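Local atomic coordinates of soluble lytic murein transglycosylase (Pseudomonas aeruginosa, PDB entry 5OHU), a protein that cleaves the glycan strands of bacterial peptidoglycan as a lytic transglycosylase, acting both exolytically and endolytically during cell-wall turnover. Residues Gly96-Arg104 with Tyr118-Leu128; Asn220-Gly228 with Lys255-Tyr263. All coordinates share one frame; numbering follows the deposited sequence.

Contact 1 of 2, residues Gly96-Arg104 with Tyr118-Leu128. With PO4 (phosphate ion), chain E.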
loop_
_atom_site.group_PDB
_atom_site.type_symbol
_atom_site.label_atom_id
_atom_site.label_comp_id
_atom_site.label_asym_id
_atom_site.label_seq_id
_atom_site.Cartn_x
_atom_site.Cartn_y
_atom_site.Cartn_z
ATOM N N GLY A 96 -3.022 -21.150 8.520
ATOM C CA GLY A 96 -4.093 -20.377 9.123
ATOM C C GLY A 96 -5.483 -20.798 8.670
ATOM O O GLY A 96 -6.443 -20.728 9.448
ATOM N N TRP A 97 -5.623 -21.225 7.414
ATOM C CA TRP A 97 -6.923 -21.716 6.958
ATOM C C TRP A 97 -7.311 -22.979 7.707
ATOM O O TRP A 97 -8.475 -23.156 8.083
ATOM C CB TRP A 97 -6.901 -21.968 5.445
ATOM C CG TRP A 97 -6.656 -20.713 4.685
ATOM C CD1 TRP A 97 -5.522 -20.382 3.999
ATOM C CD2 TRP A 97 -7.535 -19.587 4.574
ATOM N NE1 TRP A 97 -5.650 -19.132 3.448
ATOM C CE2 TRP A 97 -6.874 -18.618 3.789
ATOM C CE3 TRP A 97 -8.822 -19.309 5.047
ATOM C CZ2 TRP A 97 -7.455 -17.389 3.469
ATOM C CZ3 TRP A 97 -9.401 -18.083 4.724
ATOM C CH2 TRP A 97 -8.713 -17.141 3.944
ATOM N N LEU A 98 -6.341 -23.857 7.953
ATOM C CA LEU A 98 -6.616 -25.039 8.752
ATOM C C LEU A 98 -7.043 -24.657 10.163
ATOM O O LEU A 98 -7.945 -25.283 10.732
ATOM C CB LEU A 98 -5.389 -25.956 8.778
ATOM C CG LEU A 98 -5.435 -27.166 9.728
ATOM C CD1 LEU A 98 -6.672 -28.020 9.495
ATOM C CD2 LEU A 98 -4.172 -28.010 9.628
ATOM N N LYS A 99 -6.417 -23.633 10.753
ATOM C CA LYS A 99 -6.803 -23.275 12.118
ATOM C C LYS A 99 -8.188 -22.658 12.140
ATOM O O LYS A 99 -8.981 -22.931 13.051
ATOM C CB LYS A 99 -5.793 -22.314 12.741
ATOM C CG LYS A 99 -4.384 -22.892 12.893
ATOM C CD LYS A 99 -3.490 -21.953 13.732
ATOM C CE LYS A 99 -3.957 -21.891 15.200
ATOM N NZ LYS A 99 -2.981 -21.179 16.116
ATOM N N LEU A 100 -8.494 -21.822 11.145
ATOM C CA LEU A 100 -9.828 -21.245 11.045
ATOM C C LEU A 100 -10.893 -22.333 11.025
ATOM O O LEU A 100 -11.841 -22.314 11.825
ATOM C CB LEU A 100 -9.922 -20.379 9.789
ATOM C CG LEU A 100 -11.308 -19.852 9.453
ATOM C CD1 LEU A 100 -11.782 -18.908 10.529
ATOM C CD2 LEU A 100 -11.293 -19.164 8.076
ATOM N N ARG A 101 -10.730 -23.308 10.133
ATOM C CA ARG A 101 -11.709 -24.381 9.989
ATOM C C ARG A 101 -11.817 -25.228 11.251
ATOM O O ARG A 101 -12.918 -25.539 11.713
ATOM C CB ARG A 101 -11.318 -25.253 8.810
ATOM C CG ARG A 101 -11.824 -24.725 7.536
ATOM C CD ARG A 101 -10.966 -25.176 6.415
ATOM N NE ARG A 101 -11.333 -24.421 5.228
ATOM C CZ ARG A 101 -10.687 -24.482 4.079
ATOM N NH1 ARG A 101 -9.621 -25.256 3.980
ATOM N NH2 ARG A 101 -11.108 -23.746 3.060
ATOM N N TRP A 102 -10.682 -25.616 11.818
ATOM C CA TRP A 102 -10.711 -26.427 13.029
ATOM C C TRP A 102 -11.319 -25.662 14.204
ATOM O O TRP A 102 -12.215 -26.173 14.888
ATOM C CB TRP A 102 -9.310 -26.905 13.354
ATOM C CG TRP A 102 -9.274 -27.884 14.432
ATOM C CD1 TRP A 102 -10.027 -29.009 14.541
ATOM C CD2 TRP A 102 -8.431 -27.847 15.584
ATOM N NE1 TRP A 102 -9.717 -29.671 15.702
ATOM C CE2 TRP A 102 -8.730 -28.981 16.355
ATOM C CE3 TRP A 102 -7.457 -26.953 16.041
ATOM C CZ2 TRP A 102 -8.085 -29.258 17.557
ATOM C CZ3 TRP A 102 -6.814 -27.229 17.222
ATOM C CH2 TRP A 102 -7.126 -28.373 17.969
ATOM N N LEU A 103 -10.856 -24.426 14.450
ATOM C CA LEU A 103 -11.384 -23.647 15.576
ATOM C C LEU A 103 -12.889 -23.441 15.445
ATOM O O LEU A 103 -13.615 -23.438 16.448
ATOM C CB LEU A 103 -10.660 -22.297 15.698
ATOM C CG LEU A 103 -9.266 -22.219 16.374
ATOM C CD1 LEU A 103 -9.361 -22.173 17.877
ATOM C CD2 LEU A 103 -8.418 -23.422 16.027
ATOM N N ARG A 104 -13.373 -23.279 14.215
ATOM C CA ARG A 104 -14.810 -23.237 13.957
ATOM C C ARG A 104 -15.495 -24.519 14.438
ATOM O O ARG A 104 -16.474 -24.477 15.200
ATOM C CB ARG A 104 -15.012 -23.014 12.459
ATOM C CG ARG A 104 -16.362 -22.598 11.995
ATOM C CD ARG A 104 -16.386 -22.631 10.460
ATOM N NE ARG A 104 -15.855 -21.421 9.835
ATOM C CZ ARG A 104 -15.156 -21.411 8.700
ATOM N NH1 ARG A 104 -14.870 -22.551 8.077
ATOM N NH2 ARG A 104 -14.736 -20.262 8.185
ATOM N N TYR A 118 -5.764 -22.583 21.181
ATOM C CA TYR A 118 -5.264 -22.359 19.835
ATOM C C TYR A 118 -5.755 -21.091 19.170
ATOM O O TYR A 118 -5.264 -20.774 18.080
ATOM C CB TYR A 118 -5.603 -23.557 18.934
ATOM C CG TYR A 118 -4.710 -24.710 19.269
ATOM C CD1 TYR A 118 -3.459 -24.825 18.696
ATOM C CD2 TYR A 118 -5.087 -25.634 20.227
ATOM C CE1 TYR A 118 -2.626 -25.857 19.033
ATOM C CE2 TYR A 118 -4.263 -26.663 20.571
ATOM C CZ TYR A 118 -3.036 -26.780 19.963
ATOM O OH TYR A 118 -2.207 -27.814 20.311
ATOM N N TYR A 119 -6.676 -20.349 19.787
ATOM C CA TYR A 119 -7.127 -19.092 19.205
ATOM C C TYR A 119 -5.990 -18.077 19.160
ATOM O O TYR A 119 -5.416 -17.729 20.193
ATOM C CB TYR A 119 -8.301 -18.524 19.993
ATOM C CG TYR A 119 -8.569 -17.090 19.631
ATOM C CD1 TYR A 119 -8.958 -16.748 18.350
ATOM C CD2 TYR A 119 -8.395 -16.074 20.555
ATOM C CE1 TYR A 119 -9.171 -15.437 17.998
ATOM C CE2 TYR A 119 -8.616 -14.749 20.210
ATOM C CZ TYR A 119 -9.003 -14.437 18.935
ATOM O OH TYR A 119 -9.238 -13.121 18.580
ATOM N N ASP A 120 -5.703 -17.573 17.964
ATOM C CA ASP A 120 -4.653 -16.579 17.739
ATOM C C ASP A 120 -5.248 -15.284 17.207
ATOM O O ASP A 120 -5.633 -15.231 16.024
ATOM C CB ASP A 120 -3.619 -17.098 16.741
ATOM C CG ASP A 120 -2.380 -16.194 16.655
ATOM O OD1 ASP A 120 -2.392 -15.080 17.234
ATOM O OD2 ASP A 120 -1.375 -16.625 16.062
ATOM N N PRO A 121 -5.304 -14.213 17.997
ATOM C CA PRO A 121 -5.773 -12.923 17.459
ATOM C C PRO A 121 -5.032 -12.485 16.210
ATOM O O PRO A 121 -5.620 -11.820 15.344
ATOM C CB PRO A 121 -5.511 -11.945 18.608
ATOM C CG PRO A 121 -5.457 -12.775 19.842
ATOM C CD PRO A 121 -5.001 -14.158 19.436
ATOM N N LYS A 122 -3.756 -12.845 16.085
ATOM C CA LYS A 122 -2.947 -12.387 14.970
ATOM C C LYS A 122 -3.262 -13.111 13.676
ATOM O O LYS A 122 -2.689 -12.764 12.644
ATOM C CB LYS A 122 -1.461 -12.524 15.300
ATOM C CG LYS A 122 -1.008 -11.535 16.356
ATOM C CD LYS A 122 -1.671 -10.160 16.143
ATOM C CE LYS A 122 -2.498 -9.716 17.364
ATOM N NZ LYS A 122 -3.090 -8.367 17.180
ATOM N N LEU A 123 -4.160 -14.095 13.695
ATOM C CA LEU A 123 -4.654 -14.626 12.433
ATOM C C LEU A 123 -5.481 -13.602 11.662
ATOM O O LEU A 123 -5.615 -13.731 10.444
ATOM C CB LEU A 123 -5.475 -15.884 12.681
ATOM C CG LEU A 123 -4.615 -17.103 13.014
ATOM C CD1 LEU A 123 -5.491 -18.246 13.464
ATOM C CD2 LEU A 123 -3.721 -17.505 11.815
ATOM N N ASN A 124 -6.042 -12.600 12.336
ATOM C CA ASN A 124 -6.853 -11.576 11.673
ATOM C C ASN A 124 -8.075 -12.175 10.978
ATOM O O ASN A 124 -8.468 -11.736 9.897
ATOM C CB ASN A 124 -6.021 -10.765 10.677
ATOM C CG ASN A 124 -4.963 -9.954 11.354
ATOM O OD1 ASN A 124 -5.229 -9.276 12.349
ATOM N ND2 ASN A 124 -3.746 -10.032 10.840
ATOM N N PHE A 125 -8.678 -13.185 11.599
ATOM C CA PHE A 125 -9.990 -13.673 11.190
ATOM C C PHE A 125 -11.026 -13.109 12.154
ATOM O O PHE A 125 -11.096 -13.526 13.314
ATOM C CB PHE A 125 -10.038 -15.196 11.167
ATOM C CG PHE A 125 -9.240 -15.810 10.058
ATOM C CD1 PHE A 125 -9.524 -15.512 8.736
ATOM C CD2 PHE A 125 -8.215 -16.703 10.339
ATOM C CE1 PHE A 125 -8.795 -16.099 7.704
ATOM C CE2 PHE A 125 -7.484 -17.288 9.319
ATOM C CZ PHE A 125 -7.770 -16.986 7.999
ATOM N N THR A 126 -11.816 -12.147 11.673
ATOM C CA THR A 126 -12.890 -11.583 12.481
ATOM C C THR A 126 -13.806 -12.663 13.051
ATOM O O THR A 126 -14.303 -12.530 14.173
ATOM C CB THR A 126 -13.695 -10.592 11.626
ATOM O OG1 THR A 126 -12.837 -9.538 11.191
ATOM C CG2 THR A 126 -14.846 -9.986 12.412
ATOM N N GLU A 127 -14.035 -13.742 12.298
ATOM C CA GLU A 127 -14.905 -14.808 12.774
ATOM C C GLU A 127 -14.379 -15.429 14.064
ATOM O O GLU A 127 -15.149 -15.705 14.992
ATOM C CB GLU A 127 -15.057 -15.870 11.686
ATOM C CG GLU A 127 -15.986 -17.013 12.072
ATOM C CD GLU A 127 -16.096 -18.076 10.979
ATOM O OE1 GLU A 127 -16.897 -19.015 11.150
ATOM O OE2 GLU A 127 -15.390 -17.973 9.946
ATOM N N LEU A 128 -13.070 -15.652 14.147
ATOM C CA LEU A 128 -12.507 -16.215 15.368
ATOM C C LEU A 128 -12.565 -15.212 16.519
ATOM O O LEU A 128 -12.867 -15.580 17.661
ATOM C CB LEU A 128 -11.064 -16.671 15.118
ATOM C CG LEU A 128 -10.805 -17.714 14.039
ATOM C CD1 LEU A 128 -9.315 -17.851 13.810
ATOM C CD2 LEU A 128 -11.415 -19.067 14.418
HETATM P P PO4 E . -1.832 -7.859 13.249
HETATM O O1 PO4 E . -1.997 -6.695 12.298
HETATM O O2 PO4 E . -1.473 -9.103 12.466
HETATM O O3 PO4 E . -3.120 -8.090 14.005
HETATM O O4 PO4 E . -0.734 -7.555 14.241
HETATM O O HOH W 1 -1.753 -19.045 14.887
#

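Contact 2 of 2, residues Asn220-Gly228 with Lys255-Tyr263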
loop_
_atom_site.group_PDB
_atom_site.type_symbol
_atom_site.label_atom_id
_atom_site.label_comp_id
_atom_site.label_asym_id
_atom_site.label_seq_id
_atom_site.Cartn_x
_atom_site.Cartn_y
_atom_site.Cartn_z
ATOM N N ASN A 220 -25.445 12.083 -0.858
ATOM C CA ASN A 220 -25.352 13.372 -1.552
ATOM C C ASN A 220 -25.189 14.487 -0.532
ATOM O O ASN A 220 -26.176 15.098 -0.086
ATOM C CB ASN A 220 -26.589 13.657 -2.396
ATOM C CG ASN A 220 -26.528 15.053 -3.072
ATOM O OD1 ASN A 220 -27.550 15.596 -3.500
ATOM N ND2 ASN A 220 -25.330 15.622 -3.163
ATOM N N PRO A 221 -23.947 14.814 -0.177
ATOM C CA PRO A 221 -23.730 15.828 0.860
ATOM C C PRO A 221 -23.994 17.249 0.390
ATOM O O PRO A 221 -24.065 18.148 1.233
ATOM C CB PRO A 221 -22.260 15.651 1.234
ATOM C CG PRO A 221 -21.651 14.940 0.087
ATOM C CD PRO A 221 -22.708 14.124 -0.567
ATOM N N ALA A 222 -24.145 17.486 -0.912
ATOM C CA ALA A 222 -24.445 18.826 -1.385
ATOM C C ALA A 222 -25.793 19.308 -0.879
ATOM O O ALA A 222 -26.072 20.506 -0.953
ATOM C CB ALA A 222 -24.413 18.887 -2.924
ATOM N N GLN A 223 -26.634 18.408 -0.358
ATOM C CA GLN A 223 -27.871 18.873 0.255
ATOM C C GLN A 223 -27.619 19.754 1.473
ATOM O O GLN A 223 -28.541 20.466 1.895
ATOM C CB GLN A 223 -28.798 17.702 0.644
ATOM C CG GLN A 223 -29.209 16.747 -0.491
ATOM C CD GLN A 223 -29.793 15.422 0.040
ATOM O OE1 GLN A 223 -29.063 14.448 0.276
ATOM N NE2 GLN A 223 -31.111 15.393 0.240
ATOM N N LEU A 224 -26.411 19.720 2.059
ATOM C CA LEU A 224 -26.137 20.612 3.181
ATOM C C LEU A 224 -26.222 22.080 2.784
ATOM O O LEU A 224 -26.268 22.933 3.671
ATOM C CB LEU A 224 -24.779 20.292 3.818
ATOM C CG LEU A 224 -24.688 18.894 4.443
ATOM C CD1 LEU A 224 -23.298 18.601 5.019
ATOM C CD2 LEU A 224 -25.761 18.737 5.550
ATOM N N SER A 225 -26.287 22.378 1.483
ATOM C CA SER A 225 -26.546 23.734 1.011
ATOM C C SER A 225 -27.871 24.263 1.523
ATOM O O SER A 225 -28.073 25.483 1.568
ATOM C CB SER A 225 -26.550 23.772 -0.523
ATOM O OG SER A 225 -25.272 23.457 -1.039
ATOM N N GLN A 226 -28.808 23.368 1.846
ATOM C CA GLN A 226 -30.110 23.745 2.388
ATOM C C GLN A 226 -29.973 23.952 3.898
ATOM O O GLN A 226 -30.472 23.177 4.712
ATOM C CB GLN A 226 -31.152 22.683 2.075
ATOM C CG GLN A 226 -31.420 22.438 0.591
ATOM C CD GLN A 226 -32.371 21.257 0.381
ATOM O OE1 GLN A 226 -32.032 20.284 -0.281
ATOM N NE2 GLN A 226 -33.555 21.342 0.956
ATOM N N THR A 227 -29.278 25.035 4.259
ATOM C CA THR A 227 -28.925 25.273 5.654
ATOM C C THR A 227 -30.163 25.343 6.536
ATOM O O THR A 227 -30.162 24.839 7.667
ATOM C CB THR A 227 -28.106 26.557 5.773
ATOM O OG1 THR A 227 -28.734 27.607 5.017
ATOM C CG2 THR A 227 -26.702 26.327 5.240
ATOM N N GLY A 228 -31.248 25.924 6.019
ATOM C CA GLY A 228 -32.497 25.961 6.762
ATOM C C GLY A 228 -32.993 24.600 7.214
ATOM O O GLY A 228 -33.722 24.515 8.210
ATOM N N LYS A 255 -16.923 24.671 -1.378
ATOM C CA LYS A 255 -18.292 24.652 -0.881
ATOM C C LYS A 255 -18.343 24.145 0.559
ATOM O O LYS A 255 -19.098 24.669 1.383
ATOM C CB LYS A 255 -19.181 23.797 -1.788
ATOM C CG LYS A 255 -20.645 23.806 -1.368
ATOM C CD LYS A 255 -21.375 22.531 -1.795
ATOM C CE LYS A 255 -22.281 22.723 -3.036
ATOM N NZ LYS A 255 -23.365 23.728 -2.830
ATOM N N ALA A 256 -17.526 23.140 0.885
ATOM C CA ALA A 256 -17.511 22.608 2.237
ATOM C C ALA A 256 -17.069 23.663 3.242
ATOM O O ALA A 256 -17.606 23.740 4.351
ATOM C CB ALA A 256 -16.596 21.386 2.299
ATOM N N LEU A 257 -16.084 24.477 2.870
ATOM C CA LEU A 257 -15.595 25.520 3.766
ATOM C C LEU A 257 -16.658 26.586 4.011
ATOM O O LEU A 257 -16.859 27.020 5.154
ATOM C CB LEU A 257 -14.322 26.155 3.189
ATOM C CG LEU A 257 -13.674 27.217 4.087
ATOM C CD1 LEU A 257 -13.461 26.634 5.473
ATOM C CD2 LEU A 257 -12.370 27.695 3.517
ATOM N N SER A 258 -17.341 27.033 2.953
ATOM C CA SER A 258 -18.431 27.988 3.149
ATOM C C SER A 258 -19.472 27.438 4.108
ATOM O O SER A 258 -20.022 28.179 4.930
ATOM C CB SER A 258 -19.104 28.332 1.818
ATOM O OG SER A 258 -18.235 29.057 0.997
ATOM N N LEU A 259 -19.770 26.142 4.006
ATOM C CA LEU A 259 -20.854 25.601 4.815
ATOM C C LEU A 259 -20.418 25.423 6.259
ATOM O O LEU A 259 -21.211 25.655 7.186
ATOM C CB LEU A 259 -21.358 24.296 4.216
ATOM C CG LEU A 259 -22.109 24.552 2.905
ATOM C CD1 LEU A 259 -22.399 23.225 2.206
ATOM C CD2 LEU A 259 -23.412 25.292 3.200
ATOM N N LEU A 260 -19.167 25.007 6.466
ATOM C CA LEU A 260 -18.591 25.021 7.808
ATOM C C LEU A 260 -18.698 26.407 8.420
ATOM O O LEU A 260 -19.079 26.549 9.588
ATOM C CB LEU A 260 -17.130 24.572 7.760
ATOM C CG LEU A 260 -16.399 24.654 9.102
ATOM C CD1 LEU A 260 -17.057 23.729 10.116
ATOM C CD2 LEU A 260 -14.907 24.319 8.955
ATOM N N ASP A 261 -18.432 27.450 7.622
ATOM C CA ASP A 261 -18.496 28.806 8.153
ATOM C C ASP A 261 -19.917 29.163 8.565
ATOM O O ASP A 261 -20.113 29.926 9.517
ATOM C CB ASP A 261 -17.939 29.806 7.129
ATOM C CG ASP A 261 -16.434 29.656 6.937
ATOM O OD1 ASP A 261 -15.787 29.039 7.816
ATOM O OD2 ASP A 261 -15.897 30.149 5.920
ATOM N N TYR A 262 -20.920 28.614 7.880
ATOM C CA TYR A 262 -22.294 28.800 8.329
ATOM C C TYR A 262 -22.616 27.926 9.540
ATOM O O TYR A 262 -23.220 28.397 10.507
ATOM C CB TYR A 262 -23.277 28.486 7.198
ATOM C CG TYR A 262 -24.710 28.691 7.629
ATOM C CD1 TYR A 262 -25.411 27.679 8.304
ATOM C CD2 TYR A 262 -25.379 29.882 7.330
ATOM C CE1 TYR A 262 -26.715 27.871 8.717
ATOM C CE2 TYR A 262 -26.688 30.077 7.714
ATOM C CZ TYR A 262 -27.346 29.064 8.410
ATOM O OH TYR A 262 -28.642 29.255 8.799
ATOM N N TYR A 263 -22.268 26.634 9.485
ATOM C CA TYR A 263 -22.758 25.680 10.480
ATOM C C TYR A 263 -22.027 25.779 11.812
ATOM O O TYR A 263 -22.586 25.364 12.836
ATOM C CB TYR A 263 -22.636 24.239 9.955
ATOM C CG TYR A 263 -23.717 23.858 8.963
ATOM C CD1 TYR A 263 -25.052 23.833 9.344
ATOM C CD2 TYR A 263 -23.401 23.555 7.646
ATOM C CE1 TYR A 263 -26.043 23.493 8.446
ATOM C CE2 TYR A 263 -24.391 23.224 6.722
ATOM C CZ TYR A 263 -25.706 23.188 7.134
ATOM O OH TYR A 263 -26.695 22.864 6.247
HETATM O O HOH W 2 -30.255 29.114 6.538
#

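Contact 1 of 2, residues Gly96-Arg104 with Tyr118-Leu128
Lys99 reaches from helix 95-108 to Leu123 and Tyr118, one partner for each end of its chain. Lys99 CB rests against Leu123 CD1 at 4.1 Å. The chain then runs extended through CG and bends at chi3 (68°), which turns CE and NZ toward the backbone of Tyr118. Lys99 CE lies 3.4 Å from Tyr118 O, and Lys99 NZ donates a hydrogen bond to that oxygen in the carbonyl plane, 3.0 Å long. NZ also donates to a water that in turn donates to Asp120 OD2, so a water joins the two charged groups, which do not touch. Asp120 OD1 accepts from Lys122 N and closes an Asx turn. Beyond it, Lys122 NZ and Asn124 ND2 donate to a phosphate, probably from the crystallisation liquor. Segment 118-128 runs from the end of helix 112-118 through this turn into helix 126-138. The region is all-helical, consistent with the superhelical ring of Slt70-like enzymes. One turn along from Lys99, Trp102 presents its six-membered ring edge to the face of Tyr118, with the planes at 68°. Leu103 CB packs on Leu128 CD2 at 3.6 Å. Leu100 puts CD2 over the centre of the Phe125 ring in a CH-pi contact; Leu123 O lies over the opposite face, toward the rim. Trp97 meets the same phenyl group obliquely, CZ3 to CE1 of Phe125 at 3.6 Å. At the far end Arg104 grips Glu127 side-on in a salt bridge. Arg104 NE reaches Glu127 OE1 at 2.9 Å, and Arg104 NH2 reaches Glu127 OE2 at 3.0 Å. Both bonds are nearly straight, and the guanidinium and carboxylate planes lie 28° apart.

Contact 2 of 2, residues Asn220-Gly228 with Lys255-Tyr263
Ser225 OG accepts a short hydrogen bond, 2.6 Å, from Lys255 NZ and itself donates to Ala222 O. The serine oxygen thus joins the lysine to the 3-10 turn 221-225. Bends at chi3 and chi4 (-103° and -61°) curl the lysine chain so that its ammonium group meets the hydroxyl. Ala222 O takes a second bond from the backbone N of Ser225. A second 2.6 Å bond runs from Tyr263 OH to Leu224 O. It lies in the carbonyl plane on a lone pair, and the oxygen sits at the edge of the tyrosine ring, in its plane. The contact seats the 3-10 linker between helices 208-219 and 235-251 on helix 253-263, in an all-helical region. Leu259 packs beside these bonds, with CD2 at 3.7 Å from Leu224 O and CD1 near Ser225 N. Leu245 of helix 235-251 touches the same leucine. Further along, Gln226 forms an inverse gamma turn that leads to Thr227. The threonine lies over one face of the Tyr262 ring: Thr227 CB is 3.5 Å from Tyr262 CE1, and Thr227 CG2 makes a CH-pi contact, 20° off the ring normal. Thr227 CG2 also reaches Tyr263 OH at 3.6 Å, so the methyl group touches both tyrosines. One water bridges Thr227 OG1 and Tyr262 OH.

Overall arrangement
From the N terminus, the chain reaches contact 1 first. There helix 95-108 meets the end of helix 112-118, the turn that follows and the start of helix 126-138, closing a short loop. The chain then runs through several further helices to helix 208-219. Contact 2 begins just after it, in the linker 220-228, and closes a longer loop around helix 235-251 by meeting helix 253-263. The two contacts follow one another in series and neither nest nor cross. The centres of contact 1 and contact 2 lie about 46 Å apart. Contact 1 thus ties 95-108 to 112-118 and 126-138, and contact 2 ties the linker 220-228 to 253-263.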